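Side-chain contacts in probable csgAB operon transcriptional regulatory protein (Salmonella typhimurium, PDB 5XP0), which acts as the master regulator of adhesive curli fimbriae expression, is needed for transcription of the csgAB operon and promotes biofilm formation: residues B[29-32]-B[33-37]; B[100-103]-B[104-107]. All coordinates share one frame; numbering follows the deposited sequence.

Contact 1 (B[29-32]-B[33-37]); sequences QATA and LLQHL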
loop_
_atom_site.group_PDB
_atom_site.type_symbol
_atom_site.label_atom_id
_atom_site.label_comp_id
_atom_site.label_asym_id
_atom_site.label_seq_id
_atom_site.Cartn_x
_atom_site.Cartn_y
_atom_site.Cartn_z
ATOM N N GLN B 29 -2.390 -2.171 2.891
ATOM C CA GLN B 29 -2.738 -0.964 2.164
ATOM C C GLN B 29 -2.879 -1.208 0.661
ATOM O O GLN B 29 -3.732 -0.584 0.033
ATOM C CB GLN B 29 -1.766 0.169 2.432
ATOM C CG GLN B 29 -0.388 -0.115 2.151
ATOM C CD GLN B 29 0.376 -0.640 3.357
ATOM O OE1 GLN B 29 -0.104 -1.521 4.080
ATOM N NE2 GLN B 29 1.573 -0.110 3.572
ATOM N N ALA B 30 -2.099 -2.123 0.080
ATOM C CA ALA B 30 -2.309 -2.483 -1.325
ATOM C C ALA B 30 -3.692 -3.076 -1.546
ATOM O O ALA B 30 -4.363 -2.780 -2.541
ATOM C CB ALA B 30 -1.224 -3.454 -1.772
ATOM N N THR B 31 -4.138 -3.921 -0.633
ATOM C CA THR B 31 -5.487 -4.452 -0.717
ATOM C C THR B 31 -6.526 -3.354 -0.644
ATOM O O THR B 31 -7.519 -3.381 -1.393
ATOM C CB THR B 31 -5.706 -5.472 0.423
ATOM O OG1 THR B 31 -4.830 -6.575 0.212
ATOM C CG2 THR B 31 -7.163 -5.937 0.490
ATOM N N ALA B 32 -6.329 -2.386 0.250
ATOM C CA ALA B 32 -7.270 -1.274 0.356
ATOM C C ALA B 32 -7.316 -0.490 -0.941
ATOM O O ALA B 32 -8.390 -0.075 -1.382
ATOM C CB ALA B 32 -6.905 -0.313 1.491
ATOM N N LEU B 33 -6.163 -0.245 -1.553
ATOM C CA LEU B 33 -6.196 0.479 -2.822
ATOM C C LEU B 33 -6.882 -0.354 -3.889
ATOM O O LEU B 33 -7.734 0.138 -4.627
ATOM C CB LEU B 33 -4.793 0.849 -3.295
ATOM C CG LEU B 33 -4.747 1.527 -4.671
ATOM C CD1 LEU B 33 -5.431 2.870 -4.750
ATOM C CD2 LEU B 33 -3.289 1.707 -5.045
ATOM N N LEU B 34 -6.537 -1.629 -3.975
ATOM C CA LEU B 34 -7.172 -2.459 -4.998
ATOM C C LEU B 34 -8.697 -2.502 -4.822
ATOM O O LEU B 34 -9.464 -2.427 -5.788
ATOM C CB LEU B 34 -6.580 -3.845 -4.944
ATOM C CG LEU B 34 -7.185 -4.775 -6.005
ATOM C CD1 LEU B 34 -6.848 -4.341 -7.423
ATOM C CD2 LEU B 34 -6.727 -6.176 -5.719
ATOM N N GLN B 35 -9.160 -2.694 -3.607
ATOM C CA GLN B 35 -10.605 -2.749 -3.409
ATOM C C GLN B 35 -11.260 -1.437 -3.812
ATOM O O GLN B 35 -12.368 -1.422 -4.369
ATOM C CB GLN B 35 -10.933 -3.084 -1.960
ATOM C CG GLN B 35 -10.688 -4.542 -1.590
ATOM C CD GLN B 35 -11.425 -4.954 -0.326
ATOM O OE1 GLN B 35 -12.469 -4.391 0.015
ATOM N NE2 GLN B 35 -10.880 -5.937 0.380
ATOM N N HIS B 36 -10.610 -0.324 -3.495
ATOM C CA HIS B 36 -11.158 0.976 -3.852
ATOM C C HIS B 36 -11.238 1.128 -5.363
ATOM O O HIS B 36 -12.239 1.599 -5.896
ATOM C CB HIS B 36 -10.304 2.079 -3.247
ATOM C CG HIS B 36 -10.827 3.439 -3.544
ATOM N ND1 HIS B 36 -10.134 4.352 -4.299
ATOM C CD2 HIS B 36 -11.994 4.029 -3.211
ATOM C CE1 HIS B 36 -10.843 5.460 -4.401
ATOM N NE2 HIS B 36 -11.974 5.293 -3.742
ATOM N N LEU B 37 -10.214 0.689 -6.078
ATOM C CA LEU B 37 -10.259 0.809 -7.532
ATOM C C LEU B 37 -11.309 -0.121 -8.117
ATOM O O LEU B 37 -12.063 0.268 -9.011
ATOM C CB LEU B 37 -8.863 0.529 -8.122
ATOM C CG LEU B 37 -7.747 1.483 -7.711
ATOM C CD1 LEU B 37 -6.447 1.138 -8.399
ATOM C CD2 LEU B 37 -8.113 2.928 -8.074
#
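Thr-31 and Gln-35, one helical turn apart, send their side chains the same way and lie side by side, the methyl CG2 of Thr-31 coming 3.7 Å from the amide NE2 of Gln-35. The threonine offers its methyl here because CG2 stands anti to the backbone N, which places OG1 on the other branch, beside that N. There OG1 makes a hydrogen bond to the carbonyl of Thr-118 of the second subunit and a weak one to Ser-27 O a turn earlier. A beta-branched residue suits this place, since the methyl lies beside the Gln-35 side chain while the hydroxyl is directed to carbonyl oxygens.

The backbone that carries these side chains is closely knit. Leu-34 N donates to Ala-30 O at 2.8 Å with an N-H...O angle of 167°, and Gln-35 N reaches Thr-31 O equally directly. The bond from His-36 N to Ala-32 O is a little longer, 3.1 Å. CB and CG of Gln-35 also lean on the Thr-31 carbonyl, CG at 3.4 Å from O.

The looser side belongs to Gln-35 and His-36, both partly exposed. Gln-35 is extended beyond CG and poorly ordered, as befits a long polar chain near the surface, although it packs on Glu-122 of the second subunit. Gln-29, by contrast, is buried at that interface, its amide hydrogen-bonded to Asp-66 and Asn-95 of the partner chain; Ala-32 and Leu-33 pack there too.

Helix 28-41 of the receiver domain links strands 19-24 and 45-49 in a beta-alpha-beta crossover. Small Ala-30 lets the helix approach Thr-24 and Leu-47, Leu-34 packs on Leu-20 and Leu-22 of strand 19-24, and Leu-37 fills the seam between that strand and helix 121-132.

Contact 2 (B[100-103]-B[104-107]); sequences YPYR and EIEN
Over one face of the Tyr-100 ring sits CB of Glu-104, 3.9 Å from the ring centroid and 28° off its normal, a CH-pi contact with CB closest to CZ. The two side chains cross at about a right angle. CG of the glutamate meets the proline ring of Pro-101, 3.6 Å from CD, and a bend at chi2 then carries the carboxylate toward Arg-103. A glutamate fits because its aliphatic part covers the tyrosine and proline while its charged end turns to the arginine. That pairing is loose: Arg-103 NE and Glu-104 OE2 are 4.1 Å apart, beyond a salt bridge, though the opposite charges probably still attract. CB of Pro-101 lies over one face of the guanidinium, toward its rim.

Ile-105 completes the first shell, its CG1 lying 3.5 Å from CD2 of Tyr-100. The CD1 methyl reaches the ring of Tyr-102 more distantly, at 4.2 Å from that ring's CD1.

These side chains meet because the chain turns into a helix here. Pro-101 is the N-cap residue of helix 102-107, in the beta-alpha-beta unit between strands 90-94 and 111-114 of the CheY-like receiver fold. Its carbonyl accepts Ile-105 N at 3.1 Å, in the carbonyl plane, and more weakly Glu-104 N. The next turn is closed by Glu-106 N to Tyr-102 O, 3.0 Å and nearly straight at 169°.

Further out, Tyr-100 CG stands anti to the backbone N (chi1 -175°), which carries the ring forward alongside the helix, where its OH is hydrogen-bonded to Trp-108 NE1. Tyr-102 OH is hydrogen-bonded to Lys-141, and its ring rests on Leu-142 of helix 140-147. Buried Ile-105 suits the inner side of the helix, packing on Ile-111 and Val-114 of strand 111-114 as well as on Leu-142.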
loop_
_atom_site.group_PDB
_atom_site.type_symbol
_atom_site.label_atom_id
_atom_site.label_comp_id
_atom_site.label_asym_id
_atom_site.label_seq_id
_atom_site.Cartn_x
_atom_site.Cartn_y
_atom_site.Cartn_z
ATOM N N TYR B 100 11.334 10.372 -13.266
ATOM C CA TYR B 100 11.631 9.127 -13.953
ATOM C C TYR B 100 11.739 9.493 -15.427
ATOM O O TYR B 100 10.822 10.153 -15.954
ATOM C CB TYR B 100 10.535 8.090 -13.716
ATOM C CG TYR B 100 10.761 6.710 -14.282
ATOM C CD1 TYR B 100 11.906 5.991 -13.995
ATOM C CD2 TYR B 100 9.806 6.118 -15.094
ATOM C CE1 TYR B 100 12.098 4.725 -14.515
ATOM C CE2 TYR B 100 9.996 4.870 -15.630
ATOM C CZ TYR B 100 11.130 4.158 -15.323
ATOM O OH TYR B 100 11.311 2.889 -15.855
ATOM N N PRO B 101 12.845 9.175 -16.103
ATOM C CA PRO B 101 13.061 9.757 -17.436
ATOM C C PRO B 101 12.046 9.272 -18.461
ATOM O O PRO B 101 11.583 8.136 -18.432
ATOM C CB PRO B 101 14.482 9.307 -17.804
ATOM C CG PRO B 101 15.139 8.984 -16.504
ATOM C CD PRO B 101 14.047 8.472 -15.615
ATOM N N TYR B 102 11.708 10.168 -19.386
ATOM C CA TYR B 102 10.826 9.818 -20.492
ATOM C C TYR B 102 11.375 8.653 -21.304
ATOM O O TYR B 102 10.622 7.780 -21.757
ATOM C CB TYR B 102 10.647 11.029 -21.395
ATOM C CG TYR B 102 9.722 12.088 -20.865
ATOM C CD1 TYR B 102 9.183 12.028 -19.586
ATOM C CD2 TYR B 102 9.346 13.143 -21.695
ATOM C CE1 TYR B 102 8.311 13.017 -19.133
ATOM C CE2 TYR B 102 8.493 14.114 -21.264
ATOM C CZ TYR B 102 7.973 14.058 -20.005
ATOM O OH TYR B 102 7.123 15.062 -19.636
ATOM N N ARG B 103 12.682 8.643 -21.525
ATOM C CA ARG B 103 13.321 7.546 -22.245
ATOM C C ARG B 103 13.054 6.212 -21.561
ATOM O O ARG B 103 12.913 5.178 -22.234
ATOM C CB ARG B 103 14.835 7.770 -22.313
ATOM C CG ARG B 103 15.274 9.208 -22.582
ATOM C CD ARG B 103 16.793 9.339 -22.553
ATOM N NE ARG B 103 17.355 9.033 -21.235
ATOM C CZ ARG B 103 17.636 9.936 -20.298
ATOM N NH1 ARG B 103 17.415 11.229 -20.508
ATOM N NH2 ARG B 103 18.147 9.546 -19.139
ATOM N N GLU B 104 12.961 6.219 -20.240
ATOM C CA GLU B 104 12.689 4.979 -19.505
ATOM C C GLU B 104 11.224 4.587 -19.606
ATOM O O GLU B 104 10.900 3.414 -19.784
ATOM C CB GLU B 104 13.080 5.120 -18.031
ATOM C CG GLU B 104 14.508 5.579 -17.783
ATOM C CD GLU B 104 15.489 4.911 -18.694
ATOM O OE1 GLU B 104 15.365 3.689 -18.902
ATOM O OE2 GLU B 104 16.380 5.610 -19.220
ATOM N N ILE B 105 10.325 5.551 -19.468
ATOM C CA ILE B 105 8.909 5.256 -19.635
ATOM C C ILE B 105 8.642 4.604 -20.992
ATOM O O ILE B 105 7.926 3.600 -21.087
ATOM C CB ILE B 105 8.098 6.541 -19.460
ATOM C CG1 ILE B 105 8.174 6.989 -18.018
ATOM C CG2 ILE B 105 6.672 6.330 -19.908
ATOM C CD1 ILE B 105 7.828 8.440 -17.818
ATOM N N GLU B 106 9.196 5.177 -22.062
ATOM C CA GLU B 106 8.965 4.645 -23.403
ATOM C C GLU B 106 9.409 3.204 -23.531
ATOM O O GLU B 106 8.826 2.452 -24.322
ATOM C CB GLU B 106 9.704 5.483 -24.451
ATOM C CG GLU B 106 9.403 5.142 -25.913
ATOM C CD GLU B 106 10.272 4.007 -26.474
ATOM O OE1 GLU B 106 11.392 3.755 -25.961
ATOM O OE2 GLU B 106 9.851 3.394 -27.473
ATOM N N ASN B 107 10.454 2.809 -22.805
ATOM C CA ASN B 107 10.939 1.437 -22.930
ATOM C C ASN B 107 10.029 0.417 -22.268
ATOM O O ASN B 107 10.221 -0.781 -22.474
ATOM C CB ASN B 107 12.341 1.325 -22.341
ATOM C CG ASN B 107 13.371 1.092 -23.402
ATOM O OD1 ASN B 107 13.657 -0.049 -23.758
ATOM N ND2 ASN B 107 13.908 2.170 -23.951
#

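Overall arrangement
Contacts 1 and 2 lie on opposite sides of the chain's centre, with their own centres 27 Å apart and their nearest atoms about 17 Å apart, so neither touches the other. They follow in series along the chain, and each belongs to a helix connecting parallel strands of the five-stranded sheet, whose order across is 45-49, 19-24, 61-66, 90-94, 111-114. The crossover of contact 1 ends on one outermost strand, 45-49, and that of contact 2 on the other, 111-114. Their surroundings differ: one side of residues 29-37, including Gln-29, Thr-31 and Gln-35, meets the second subunit, whereas no other chain of the assembly touches residues 100-107, which pack against helix 140-147 of their own chain.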